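Local structure of esterase D (Lactobacillus rhamnosus, 3DKR) at residues L27-T32 against S58-V63; D67-G72 against P136-Y141; A213-F218 against I242-Q247; H219-A224 against H234-E239; A110-P115 against T174-D179. The protein probably hydrolyses carboxylic esters, as an alpha/beta hydrolase with a catalytic triad. All blocks are in the same frame, centred on the assembly; numbering follows the deposited sequence. Where two conformers were deposited one is given.

Interaction 1: L27-T32 against S58-V63; sequences LLHAYT and SGHGTV. With ACT (acetate ion), chain B.
T32 and H60 meet through a backbone-to-ring hydrogen bond: T32 N donates to H60 NE2 at 3.0 Å, bent to 142° at the hydrogen but lying close to the plane of the imidazole. H29 approaches the same ring differently, pointing its CE1 corner at one face of H60 in a T-shaped pair with centroids 5.2 Å apart and planes at 65°. The far nitrogen, H60 ND1, donates to S58 O over 3.3 Å, so both ring nitrogens are engaged and the ring probably carries its proton on ND1. These two bonds leave H60 little freedom to flip.

H29 is itself held. Its CG sits between the backbone N and the carbonyl carbon (chi1 69°), which folds the ring forward so that ND1 can donate to A30 O at 2.9 Å, while NE2 accepts from the backbone of F57. Further out, a water accepts from G61 N and donates weakly to T32 O, and Y31 OH is bonded to Q165.

These bonds surround the loop that follows strand 23-28. There Y31 N makes a nearly straight bond of 2.8 Å to O of an acetate, probably from the crystallisation liquor, and the same acetate is bonded to S101 N, L102 N and H226 NE2. Paired amides of Y31 and L102, beside the predicted nucleophile S101, are consistent with the oxyanion hole of an alpha/beta hydrolase.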
# COMPACT_ATOMS: atom_id res chain seq x y z
N LEU A 27 6.71 2.33 3.61
CA LEU A 27 5.34 2.67 3.19
C LEU A 27 5.19 2.37 1.71
O LEU A 27 5.94 2.92 0.90
CB LEU A 27 5.01 4.14 3.45
CG LEU A 27 5.07 4.59 4.91
CD1 LEU A 27 4.83 6.10 5.06
CD2 LEU A 27 4.09 3.84 5.81
N LEU A 28 4.25 1.48 1.38
CA LEU A 28 4.07 0.96 0.02
C LEU A 28 2.78 1.50 -0.60
O LEU A 28 1.69 1.33 -0.05
CB LEU A 28 4.08 -0.57 0.03
CG LEU A 28 5.35 -1.16 0.63
CD1 LEU A 28 5.26 -2.69 0.69
CD2 LEU A 28 6.61 -0.75 -0.18
N HIS A 29 2.91 2.17 -1.74
CA HIS A 29 1.82 3.01 -2.24
C HIS A 29 0.70 2.27 -2.99
O HIS A 29 0.68 1.04 -3.05
CB HIS A 29 2.39 4.21 -3.04
CG HIS A 29 3.05 3.87 -4.35
ND1 HIS A 29 2.33 3.54 -5.49
CD2 HIS A 29 4.35 3.94 -4.73
CE1 HIS A 29 3.17 3.38 -6.50
NE2 HIS A 29 4.40 3.61 -6.06
N ALA A 30 -0.23 3.05 -3.54
CA ALA A 30 -1.43 2.53 -4.22
C ALA A 30 -1.22 2.25 -5.69
O ALA A 30 -0.33 2.82 -6.33
CB ALA A 30 -2.57 3.51 -4.06
N TYR A 31 -2.07 1.39 -6.24
CA TYR A 31 -2.13 1.17 -7.68
C TYR A 31 -2.60 2.48 -8.34
O TYR A 31 -3.59 3.06 -7.92
CB TYR A 31 -3.11 0.06 -7.97
CG TYR A 31 -3.21 -0.39 -9.41
CD1 TYR A 31 -2.09 -0.80 -10.11
CD2 TYR A 31 -4.45 -0.50 -10.03
CE1 TYR A 31 -2.19 -1.24 -11.43
CE2 TYR A 31 -4.56 -0.95 -11.33
CZ TYR A 31 -3.44 -1.33 -12.02
OH TYR A 31 -3.56 -1.80 -13.32
N THR A 32 -1.87 2.88 -9.38
CA THR A 32 -1.95 4.21 -10.03
C THR A 32 -1.45 5.35 -9.14
O THR A 32 -1.41 6.51 -9.58
CB THR A 32 -3.36 4.57 -10.57
OG1 THR A 32 -4.24 4.98 -9.50
CG2 THR A 32 -3.96 3.41 -11.35
N SER A 58 7.52 0.25 -10.12
CA SER A 58 7.77 0.32 -11.56
C SER A 58 6.50 0.69 -12.31
O SER A 58 5.41 0.20 -12.01
CB SER A 58 8.32 -0.99 -12.10
OG SER A 58 9.71 -1.09 -11.83
N GLY A 59 6.68 1.55 -13.31
CA GLY A 59 5.58 1.92 -14.21
C GLY A 59 4.77 3.08 -13.69
O GLY A 59 4.02 3.68 -14.44
N HIS A 60 4.87 3.37 -12.39
CA HIS A 60 4.13 4.46 -11.78
C HIS A 60 4.94 5.76 -11.82
O HIS A 60 6.16 5.75 -12.05
CB HIS A 60 3.77 4.12 -10.32
CG HIS A 60 2.72 3.05 -10.20
ND1 HIS A 60 2.95 1.73 -10.51
CD2 HIS A 60 1.44 3.12 -9.78
CE1 HIS A 60 1.84 1.03 -10.30
NE2 HIS A 60 0.91 1.85 -9.85
N GLY A 61 4.28 6.87 -11.55
CA GLY A 61 4.99 8.15 -11.42
C GLY A 61 5.53 8.72 -12.74
O GLY A 61 6.45 9.53 -12.74
N THR A 62 4.95 8.30 -13.86
CA THR A 62 5.34 8.90 -15.15
C THR A 62 4.17 9.62 -15.80
O THR A 62 3.03 9.51 -15.37
CB THR A 62 5.88 7.87 -16.15
OG1 THR A 62 4.79 7.20 -16.78
CG2 THR A 62 6.84 6.89 -15.49
N VAL A 63 4.49 10.32 -16.88
CA VAL A 63 3.51 11.08 -17.64
C VAL A 63 2.60 10.16 -18.48
O VAL A 63 1.55 10.60 -18.97
CB VAL A 63 4.23 12.12 -18.54
CG1 VAL A 63 4.93 11.45 -19.72
CG2 VAL A 63 3.27 13.18 -19.02
C ACT B . -4.75 1.08 -3.98
O ACT B . -3.77 0.33 -4.29
OXT ACT B . -4.88 1.43 -2.77
CH3 ACT B . -5.73 1.56 -5.00
O HOH W 1 1.39 6.54 -10.98

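Interaction 2: D67-G72 against P136-Y141; sequences DILTKG and PGFLKY
A 2.8 Å backbone bond from K71 N to D67 O closes the helical turn that presents I68 and L69 to F138 and Y141 of the 136-141 segment. Across the gap everything is apolar. F138 reaches between the two aliphatic residues with the far end of its ring: CZ lies 3.8 Å from L69 CG and equally near L69 CD1, whereas CE1 faces I68 CG2 at 4.1 Å, that methyl sitting at the ring's edge. With CG anti to the backbone N (chi1 -166°), the phenyl group is thrown straight out from its helix, head-on to the side chains coming the other way.

Helix 134-149 belongs to the insertion between strands 119-122 and 187-192, the place where alpha/beta hydrolases commonly carry a cap, and here it meets the short helix 66-71 of the region following strand 51-54. The segment axes are 13.2 Å apart at an angle of 113°, a separation too wide for backbones to approach and one bridged by long side chains alone.

I68 has two methyl ends and uses both: CG2 serves F138, and CD1 extends to Y141 CE2 at 3.7 Å, one helical turn further along. Around this layer, Y31 touches both I68 and L69, T32 and L162 lean on F138, and I68 O accepts a hydrogen bond from Q165 NE2 of helix 155-178.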
# COMPACT_ATOMS: atom_id res chain seq x y z
N ASP A 67 2.38 3.15 -18.93
CA ASP A 67 3.59 2.61 -18.29
C ASP A 67 3.27 1.71 -17.11
O ASP A 67 4.00 0.74 -16.84
CB ASP A 67 4.50 3.73 -17.81
CG ASP A 67 5.21 4.45 -18.95
OD1 ASP A 67 5.20 3.96 -20.11
OD2 ASP A 67 5.81 5.51 -18.65
N ILE A 68 2.18 2.02 -16.40
CA ILE A 68 1.75 1.19 -15.26
C ILE A 68 1.45 -0.21 -15.76
O ILE A 68 1.82 -1.22 -15.14
CB ILE A 68 0.48 1.77 -14.57
CG1 ILE A 68 0.81 3.11 -13.91
CG2 ILE A 68 -0.08 0.77 -13.56
CD1 ILE A 68 -0.39 3.96 -13.56
N LEU A 69 0.79 -0.26 -16.93
CA LEU A 69 0.30 -1.50 -17.49
C LEU A 69 1.37 -2.27 -18.26
O LEU A 69 1.28 -3.49 -18.35
CB LEU A 69 -0.85 -1.20 -18.45
CG LEU A 69 -2.08 -0.55 -17.81
CD1 LEU A 69 -3.03 0.02 -18.85
CD2 LEU A 69 -2.82 -1.57 -16.94
N THR A 70 2.35 -1.56 -18.82
CA THR A 70 3.35 -2.23 -19.68
C THR A 70 4.75 -2.37 -19.06
O THR A 70 5.54 -3.20 -19.52
CB THR A 70 3.53 -1.49 -21.02
OG1 THR A 70 4.16 -0.23 -20.80
CG2 THR A 70 2.19 -1.31 -21.72
N LYS A 71 5.05 -1.57 -18.03
CA LYS A 71 6.38 -1.59 -17.40
C LYS A 71 6.36 -2.00 -15.93
O LYS A 71 7.42 -2.08 -15.30
CB LYS A 71 7.07 -0.23 -17.57
CG LYS A 71 7.25 0.18 -19.02
CD LYS A 71 8.13 1.40 -19.16
CE LYS A 71 8.13 1.91 -20.60
NZ LYS A 71 8.23 0.81 -21.61
N GLY A 72 5.18 -2.28 -15.38
CA GLY A 72 5.09 -2.81 -14.02
C GLY A 72 4.25 -4.06 -14.01
O GLY A 72 3.45 -4.28 -14.91
N PRO A 136 -13.09 1.94 -13.44
CA PRO A 136 -13.45 3.35 -13.64
C PRO A 136 -12.42 4.31 -13.04
O PRO A 136 -12.10 5.34 -13.65
CB PRO A 136 -14.81 3.47 -12.94
CG PRO A 136 -15.32 2.09 -12.87
CD PRO A 136 -14.12 1.22 -12.67
N GLY A 137 -11.89 3.95 -11.88
CA GLY A 137 -10.82 4.73 -11.27
C GLY A 137 -9.61 4.89 -12.17
O GLY A 137 -9.08 6.00 -12.31
N PHE A 138 -9.17 3.80 -12.79
CA PHE A 138 -8.00 3.83 -13.66
C PHE A 138 -8.29 4.70 -14.87
O PHE A 138 -7.50 5.56 -15.23
CB PHE A 138 -7.58 2.43 -14.11
CG PHE A 138 -6.20 2.37 -14.71
CD1 PHE A 138 -5.14 1.81 -14.02
CD2 PHE A 138 -5.96 2.91 -15.98
CE1 PHE A 138 -3.87 1.77 -14.58
CE2 PHE A 138 -4.69 2.87 -16.53
CZ PHE A 138 -3.65 2.30 -15.84
N LEU A 139 -9.45 4.48 -15.49
CA LEU A 139 -9.82 5.27 -16.67
C LEU A 139 -9.86 6.77 -16.35
O LEU A 139 -9.39 7.58 -17.15
CB LEU A 139 -11.16 4.78 -17.26
CG LEU A 139 -11.11 3.37 -17.87
CD1 LEU A 139 -12.51 2.74 -18.02
CD2 LEU A 139 -10.38 3.40 -19.20
N LYS A 140 -10.37 7.12 -15.17
CA LYS A 140 -10.50 8.53 -14.78
C LYS A 140 -9.12 9.12 -14.46
O LYS A 140 -8.83 10.27 -14.79
CB LYS A 140 -11.43 8.67 -13.58
CG LYS A 140 -12.88 8.44 -13.92
N TYR A 141 -8.28 8.33 -13.80
CA TYR A 141 -6.89 8.70 -13.55
C TYR A 141 -6.19 9.03 -14.86
O TYR A 141 -5.59 10.10 -15.00
CB TYR A 141 -6.17 7.55 -12.84
CG TYR A 141 -4.66 7.66 -12.82
CD1 TYR A 141 -4.03 8.46 -11.88
CD2 TYR A 141 -3.87 6.96 -13.72
CE1 TYR A 141 -2.65 8.55 -11.84
CE2 TYR A 141 -2.47 7.06 -13.69
CZ TYR A 141 -1.88 7.86 -12.74
OH TYR A 141 -0.50 7.98 -12.68

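Interaction 3: A213-F218 against I242-Q247; sequences AARVDF and IAFMQQ
R215 and D217 both lean on the F244 ring, but with their flat ends turned very differently. The guanidinium of R215 comes over one face of the phenyl ring, tilted by 56°, with NH2 3.8 Å from F244 CD1. The carboxylate of D217 is turned nearly parallel to the ring, the planes 20° apart, and the two side chains slide past one another in opposite directions: D217 CB lies 3.6 Å from F244 CD1, and D217 OD2 stands 3.5 Å from that same carbon.

Two further groups lie round the guanidinium. At its edge NH2 comes to 3.0 Å from F244 O, near the C-terminal end of the helix, while Q247 CB rests on a face of the group, 3.5 Å from NH2. The chain of R215 runs extended from CG to NE, long enough to span from the loop before strand 216-221 to the helix. A salt bridge between NH1 and E248, just beyond the segment, meets its charge and helps hold the group.

The F244 ring, directed by a CG anti to the backbone N (chi1 172°), also packs on F98 and, edge-to-face, on F188. R215 and D217 thus border an aromatic layer of F244, F98 and F188. It is here that the C-terminal helix 234-246 packs on the sheet beside its edge strand 216-221, the helix-on-sheet packing that completes one flank of an alpha/beta hydrolase fold.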
# COMPACT_ATOMS: atom_id res chain seq x y z
N ALA A 213 -1.42 -14.41 14.14
CA ALA A 213 -0.84 -13.10 14.44
C ALA A 213 -0.88 -12.85 15.95
O ALA A 213 -1.87 -13.17 16.62
CB ALA A 213 -1.60 -11.99 13.72
N ALA A 214 0.21 -12.29 16.48
CA ALA A 214 0.26 -11.95 17.92
C ALA A 214 -0.91 -11.09 18.38
O ALA A 214 -1.44 -11.26 19.50
CB ALA A 214 1.57 -11.26 18.26
N ARG A 215 -1.29 -10.13 17.54
CA ARG A 215 -2.48 -9.31 17.72
C ARG A 215 -2.89 -8.72 16.38
O ARG A 215 -2.08 -8.66 15.45
CB ARG A 215 -2.25 -8.18 18.73
CG ARG A 215 -1.32 -7.05 18.29
CD ARG A 215 -1.43 -5.79 19.21
NE ARG A 215 -0.58 -4.67 18.77
CZ ARG A 215 0.75 -4.64 18.90
NH1 ARG A 215 1.40 -5.66 19.45
NH2 ARG A 215 1.45 -3.60 18.46
N VAL A 216 -4.16 -8.33 16.29
CA VAL A 216 -4.67 -7.61 15.13
C VAL A 216 -5.33 -6.31 15.57
O VAL A 216 -6.35 -6.31 16.27
CB VAL A 216 -5.67 -8.46 14.31
CG1 VAL A 216 -6.15 -7.68 13.11
CG2 VAL A 216 -5.00 -9.76 13.88
N ASP A 217 -4.74 -5.18 15.18
CA ASP A 217 -5.22 -3.87 15.58
C ASP A 217 -6.07 -3.29 14.45
O ASP A 217 -5.54 -2.84 13.44
CB ASP A 217 -4.03 -2.96 15.89
CG ASP A 217 -4.43 -1.61 16.45
OD1 ASP A 217 -5.57 -1.43 16.94
OD2 ASP A 217 -3.57 -0.70 16.42
N PHE A 218 -7.39 -3.31 14.63
CA PHE A 218 -8.35 -3.04 13.55
C PHE A 218 -9.02 -1.68 13.69
O PHE A 218 -9.59 -1.36 14.74
CB PHE A 218 -9.41 -4.15 13.54
CG PHE A 218 -10.37 -4.10 12.37
CD1 PHE A 218 -10.16 -4.91 11.26
CD2 PHE A 218 -11.49 -3.29 12.38
CE1 PHE A 218 -11.03 -4.89 10.20
CE2 PHE A 218 -12.38 -3.25 11.30
CZ PHE A 218 -12.14 -4.06 10.20
N ILE A 242 0.78 5.21 14.81
CA ILE A 242 1.81 5.53 15.78
C ILE A 242 1.54 4.80 17.10
O ILE A 242 2.45 4.22 17.67
CB ILE A 242 1.94 7.06 15.93
CG1 ILE A 242 2.53 7.63 14.64
CG2 ILE A 242 2.85 7.41 17.11
CD1 ILE A 242 2.52 9.15 14.55
N ALA A 243 0.28 4.78 17.53
CA ALA A 243 -0.07 4.02 18.75
C ALA A 243 0.29 2.53 18.61
O ALA A 243 0.81 1.89 19.53
CB ALA A 243 -1.54 4.17 19.06
N PHE A 244 0.02 1.98 17.43
CA PHE A 244 0.32 0.58 17.11
C PHE A 244 1.80 0.28 17.24
O PHE A 244 2.20 -0.72 17.85
CB PHE A 244 -0.21 0.28 15.70
CG PHE A 244 0.18 -1.06 15.16
CD1 PHE A 244 -0.53 -2.22 15.51
CD2 PHE A 244 1.22 -1.18 14.25
CE1 PHE A 244 -0.18 -3.44 14.99
CE2 PHE A 244 1.58 -2.42 13.73
CZ PHE A 244 0.88 -3.54 14.09
N MET A 245 2.62 1.16 16.67
CA MET A 245 4.06 1.01 16.76
C MET A 245 4.57 1.18 18.18
O MET A 245 5.43 0.44 18.63
CB MET A 245 4.74 1.98 15.80
CG MET A 245 4.51 1.54 14.36
SD MET A 245 5.64 2.32 13.19
CE MET A 245 4.81 3.82 13.22
N GLN A 246 3.99 2.13 18.90
CA GLN A 246 4.45 2.41 20.26
C GLN A 246 4.17 1.27 21.23
O GLN A 246 4.86 1.12 22.24
CB GLN A 246 3.84 3.72 20.76
CG GLN A 246 4.53 4.94 20.21
CD GLN A 246 5.93 5.09 20.78
OE1 GLN A 246 6.87 4.43 20.34
NE2 GLN A 246 6.07 5.94 21.80
N GLN A 247 3.15 0.47 20.92
CA GLN A 247 2.89 -0.76 21.68
C GLN A 247 4.04 -1.75 21.68
O GLN A 247 4.12 -2.61 22.57
CB GLN A 247 1.61 -1.42 21.17
CG GLN A 247 0.36 -0.71 21.60
CD GLN A 247 0.09 -0.87 23.09
OE1 GLN A 247 0.19 -1.98 23.63
NE2 GLN A 247 -0.25 0.24 23.77

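Interaction 4: H219-A224 against H234-E239; sequences HWYDDA and HHALEE
Y221 meets A236 and L237 almost wholly through apolar packing. The tyrosine ring presents its CE1 edge to the small side chain of A236, whose CB lies 4.0 Å away near the ring plane. L237 takes the phenol end: its CD1 is 3.8 Å from Y221 CZ and 3.4 Å from Y221 OH, the two side chains crossing at about a right angle. Backbone joins in as well, since L237 N is 3.8 Å from Y221 CE1, so the ring lies close against the turn of helix bearing these residues. On the helix side, L237 CG is anti to the backbone N (chi1 175°), which carries the isobutyl group across the phenol end, where F188 and M41 also touch it.

Hydrogen bonding is confined to the margins of the contact. The hydroxyl of Y221 lies beside an apolar methyl, yet it is satisfied by D240 OD2, one turn further along the helix, and that bond would help hold the ring in its orientation. Backbone bonds shape the two segments themselves: A224 N donates to Y221 O at 3.2 Å, closing a type I turn, and E238 N donates to H234 O at 2.9 Å in the helix.

The turn leads into the loop carrying H226, the predicted charge-relay histidine. A final strand, a histidine-bearing loop and a helix folded back on the sheet are characteristic of the C-terminal part of the alpha/beta hydrolase fold.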
# COMPACT_ATOMS: atom_id res chain seq x y z
N HIS A 219 -9.00 -0.90 12.61
CA HIS A 219 -9.57 0.45 12.61
C HIS A 219 -10.40 0.72 11.37
O HIS A 219 -9.95 0.47 10.25
CB HIS A 219 -8.45 1.47 12.71
CG HIS A 219 -7.70 1.38 13.99
ND1 HIS A 219 -8.11 2.05 15.12
CD2 HIS A 219 -6.60 0.67 14.33
CE1 HIS A 219 -7.28 1.76 16.11
NE2 HIS A 219 -6.36 0.93 15.66
N TRP A 220 -11.62 1.21 11.61
CA TRP A 220 -12.58 1.58 10.56
C TRP A 220 -12.68 3.10 10.53
O TRP A 220 -12.87 3.71 11.59
CB TRP A 220 -13.95 0.97 10.88
CG TRP A 220 -14.89 0.94 9.70
CD1 TRP A 220 -15.90 1.81 9.42
CD2 TRP A 220 -14.89 -0.03 8.66
NE1 TRP A 220 -16.52 1.45 8.24
CE2 TRP A 220 -15.91 0.32 7.75
CE3 TRP A 220 -14.10 -1.15 8.39
CZ2 TRP A 220 -16.19 -0.44 6.60
CZ3 TRP A 220 -14.38 -1.89 7.26
CH2 TRP A 220 -15.40 -1.54 6.38
N TYR A 221 -12.56 3.70 9.34
CA TYR A 221 -12.56 5.16 9.17
C TYR A 221 -13.89 5.53 8.54
O TYR A 221 -14.04 5.60 7.33
CB TYR A 221 -11.30 5.61 8.40
CG TYR A 221 -10.08 5.26 9.21
CD1 TYR A 221 -9.66 6.07 10.27
CD2 TYR A 221 -9.40 4.07 8.99
CE1 TYR A 221 -8.57 5.71 11.07
CE2 TYR A 221 -8.31 3.70 9.77
CZ TYR A 221 -7.92 4.50 10.82
OH TYR A 221 -6.84 4.11 11.57
N ASP A 222 -14.85 5.81 9.42
CA ASP A 222 -16.29 5.81 9.10
C ASP A 222 -16.72 6.45 7.78
O ASP A 222 -17.36 5.81 6.93
CB ASP A 222 -17.11 6.42 10.26
CG ASP A 222 -16.53 7.73 10.81
OD1 ASP A 222 -15.67 8.38 10.16
OD2 ASP A 222 -16.95 8.11 11.93
N ASP A 223 -16.41 7.73 7.62
CA ASP A 223 -16.96 8.49 6.48
C ASP A 223 -15.98 8.72 5.35
O ASP A 223 -16.27 9.44 4.39
CB ASP A 223 -17.52 9.84 6.96
N ALA A 224 -14.83 8.05 5.40
CA ALA A 224 -13.73 8.39 4.52
C ALA A 224 -13.78 7.58 3.23
O ALA A 224 -14.18 6.41 3.24
CB ALA A 224 -12.42 8.15 5.23
N HIS A 234 -6.85 11.11 7.60
CA HIS A 234 -5.40 10.88 7.72
C HIS A 234 -4.84 11.21 9.11
O HIS A 234 -3.96 10.52 9.59
CB HIS A 234 -4.61 11.53 6.58
CG HIS A 234 -4.20 12.95 6.83
ND1 HIS A 234 -4.91 14.04 6.37
CD2 HIS A 234 -3.10 13.45 7.43
CE1 HIS A 234 -4.27 15.15 6.71
NE2 HIS A 234 -3.18 14.82 7.37
N HIS A 235 -5.36 12.23 9.79
CA HIS A 235 -4.86 12.48 11.15
C HIS A 235 -5.16 11.32 12.11
O HIS A 235 -4.30 10.91 12.89
CB HIS A 235 -5.42 13.79 11.71
CG HIS A 235 -4.78 15.00 11.11
ND1 HIS A 235 -5.51 16.11 10.73
CD2 HIS A 235 -3.49 15.28 10.82
CE1 HIS A 235 -4.69 17.02 10.23
NE2 HIS A 235 -3.45 16.54 10.29
N ALA A 236 -6.38 10.80 12.03
CA ALA A 236 -6.77 9.66 12.86
C ALA A 236 -5.91 8.46 12.54
O ALA A 236 -5.48 7.74 13.43
CB ALA A 236 -8.23 9.34 12.65
N LEU A 237 -5.70 8.21 11.25
CA LEU A 237 -4.92 7.05 10.84
C LEU A 237 -3.50 7.15 11.39
O LEU A 237 -2.96 6.18 11.94
CB LEU A 237 -4.88 6.96 9.31
CG LEU A 237 -3.98 5.84 8.77
CD1 LEU A 237 -4.56 4.44 9.11
CD2 LEU A 237 -3.79 6.01 7.27
N GLU A 238 -2.91 8.33 11.24
CA GLU A 238 -1.55 8.58 11.74
C GLU A 238 -1.46 8.30 13.24
O GLU A 238 -0.59 7.58 13.69
CB GLU A 238 -1.13 10.01 11.41
CG GLU A 238 -0.93 10.22 9.91
CD GLU A 238 -1.09 11.64 9.43
OE1 GLU A 238 -1.18 12.59 10.26
OE2 GLU A 238 -1.13 11.82 8.19
N GLU A 239 -2.40 8.84 14.00
CA GLU A 239 -2.43 8.57 15.44
C GLU A 239 -2.55 7.07 15.74
O GLU A 239 -1.84 6.54 16.61
CB GLU A 239 -3.57 9.34 16.10
CG GLU A 239 -3.41 10.85 15.97

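Interaction 5: A110-P115 against T174-D179; sequences ALETLP and TTVAAD
The carboxylates of E112 and D179 are set nearly perpendicular, with planes 83° apart. D179 lies on one side of the E112 carboxylate plane, its CB 3.4 Å from E112 OE1, while V176 CG1 stands on the other side, 3.7 Å from E112 OE2. At the edge of the group, near its plane, comes V176 O. An extended chain beyond CG carries the acid of E112 into this position at the end of helix 155-178.

Its closest approach is striking: E112 OE2 comes to 2.6 Å from V176 O. Two oxygens so near each other suggest that E112 is protonated and donates to the carbonyl. The surroundings would favour this, because the group is buried, sits at the negative end of a helix, and has the D179 carboxylate nearby, E112 OE1 and D179 OD2 being 4.3 Å apart. V176 O accepts from D179 N, at 3.1 Å, within the last turn.

A water bridges the two acids, donating to both, 2.7 Å from E112 OE1 and 2.7 Å from D179 OD2. L180 and V183 add apolar contacts to the E112 side chain.

Helix 101-113, which begins at the predicted nucleophile S101, thus has its last turn set against the C-terminal end of helix 155-178. V176 extends the packing back along helix 101-113 to I105, M108 and K109, while T113 and L114 touch W78 of helix 74-89 and L111 O is bonded to Q185, ahead of strand 187-192.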
# COMPACT_ATOMS: atom_id res chain seq x y z
N ALA A 110 5.31 -9.67 2.91
CA ALA A 110 6.52 -9.41 3.69
C ALA A 110 6.42 -10.00 5.09
O ALA A 110 7.33 -10.72 5.54
CB ALA A 110 6.79 -7.91 3.75
N LEU A 111 5.32 -9.74 5.79
CA LEU A 111 5.13 -10.31 7.13
C LEU A 111 5.17 -11.85 7.08
O LEU A 111 5.73 -12.50 7.98
CB LEU A 111 3.83 -9.82 7.77
CG LEU A 111 3.77 -8.33 8.08
CD1 LEU A 111 2.42 -7.94 8.65
CD2 LEU A 111 4.89 -7.92 9.02
N GLU A 112 4.58 -12.42 6.04
CA GLU A 112 4.52 -13.88 5.88
C GLU A 112 5.88 -14.52 5.58
O GLU A 112 6.13 -15.65 6.00
CB GLU A 112 3.59 -14.23 4.72
CG GLU A 112 2.12 -13.91 4.93
CD GLU A 112 1.26 -13.99 3.64
OE1 GLU A 112 1.82 -14.16 2.53
OE2 GLU A 112 0.01 -13.92 3.78
N THR A 113 6.71 -13.86 4.78
CA THR A 113 7.84 -14.55 4.14
C THR A 113 9.24 -13.94 4.30
O THR A 113 10.23 -14.61 3.97
CB THR A 113 7.59 -14.74 2.62
OG1 THR A 113 7.68 -13.47 1.96
CG2 THR A 113 6.23 -15.38 2.35
N LEU A 114 9.32 -12.68 4.74
CA LEU A 114 10.62 -12.00 4.83
C LEU A 114 11.06 -11.90 6.29
O LEU A 114 10.22 -11.77 7.19
CB LEU A 114 10.54 -10.61 4.22
CG LEU A 114 10.26 -10.55 2.72
CD1 LEU A 114 10.15 -9.11 2.21
CD2 LEU A 114 11.30 -11.32 1.91
N PRO A 115 12.38 -11.94 6.52
CA PRO A 115 12.87 -11.90 7.90
C PRO A 115 13.01 -10.50 8.48
O PRO A 115 13.11 -9.52 7.73
CB PRO A 115 14.25 -12.53 7.77
CG PRO A 115 14.71 -12.13 6.45
CD PRO A 115 13.49 -12.08 5.56
N THR A 174 -4.33 -13.62 -4.23
CA THR A 174 -4.93 -14.84 -3.70
C THR A 174 -3.88 -15.73 -3.03
O THR A 174 -4.14 -16.37 -2.02
CB THR A 174 -5.71 -15.67 -4.76
OG1 THR A 174 -4.85 -16.09 -5.82
CG2 THR A 174 -6.91 -14.87 -5.33
N THR A 175 -2.67 -15.74 -3.57
CA THR A 175 -1.60 -16.55 -2.98
C THR A 175 -1.19 -15.97 -1.62
O THR A 175 -1.04 -16.70 -0.64
CB THR A 175 -0.42 -16.64 -3.90
OG1 THR A 175 -0.84 -17.31 -5.10
CG2 THR A 175 0.75 -17.39 -3.25
N VAL A 176 -1.05 -14.65 -1.57
CA VAL A 176 -0.80 -13.99 -0.29
C VAL A 176 -1.91 -14.29 0.71
O VAL A 176 -1.63 -14.61 1.87
CB VAL A 176 -0.62 -12.45 -0.48
CG1 VAL A 176 -0.49 -11.75 0.88
CG2 VAL A 176 0.59 -12.17 -1.35
N ALA A 177 -3.17 -14.28 0.28
CA ALA A 177 -4.27 -14.56 1.19
C ALA A 177 -4.18 -15.97 1.74
O ALA A 177 -4.44 -16.18 2.93
CB ALA A 177 -5.60 -14.33 0.52
N ALA A 178 -3.81 -16.93 0.89
CA ALA A 178 -3.71 -18.35 1.29
C ALA A 178 -2.60 -18.58 2.33
O ALA A 178 -2.62 -19.60 3.03
CB ALA A 178 -3.49 -19.22 0.09
N ASP A 179 -1.65 -17.66 2.40
CA ASP A 179 -0.52 -17.76 3.33
C ASP A 179 -0.68 -16.89 4.58
O ASP A 179 0.27 -16.75 5.34
CB ASP A 179 0.78 -17.35 2.62
CG ASP A 179 1.38 -18.47 1.80
OD1 ASP A 179 1.04 -19.66 2.02
OD2 ASP A 179 2.22 -18.16 0.93
O HOH W 2 2.71 -15.57 0.36

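Interactions 1 and 2 form one continuous body, their centres 10 Å apart: T62 OG1 and D67 OD2 are 2.7 Å apart, a probable hydrogen bond, and T32 CG2 packs on F138 CD1 at 3.3 Å. The acetate-binding loop of interaction 1 lies closest to the predicted site, the A30 side chain about 5 Å from that of H226 and about 6 Å from that of S101. Interactions 3 and 4 share strand 216-221 and helix 234-246, with 4 nested inside the loop that 3 closes; in 4, the Y221 side chain is about 9 Å from that of D195. Interaction 5 lies at the far end of the helix starting at S101, V176 about 12 Å away between side chains.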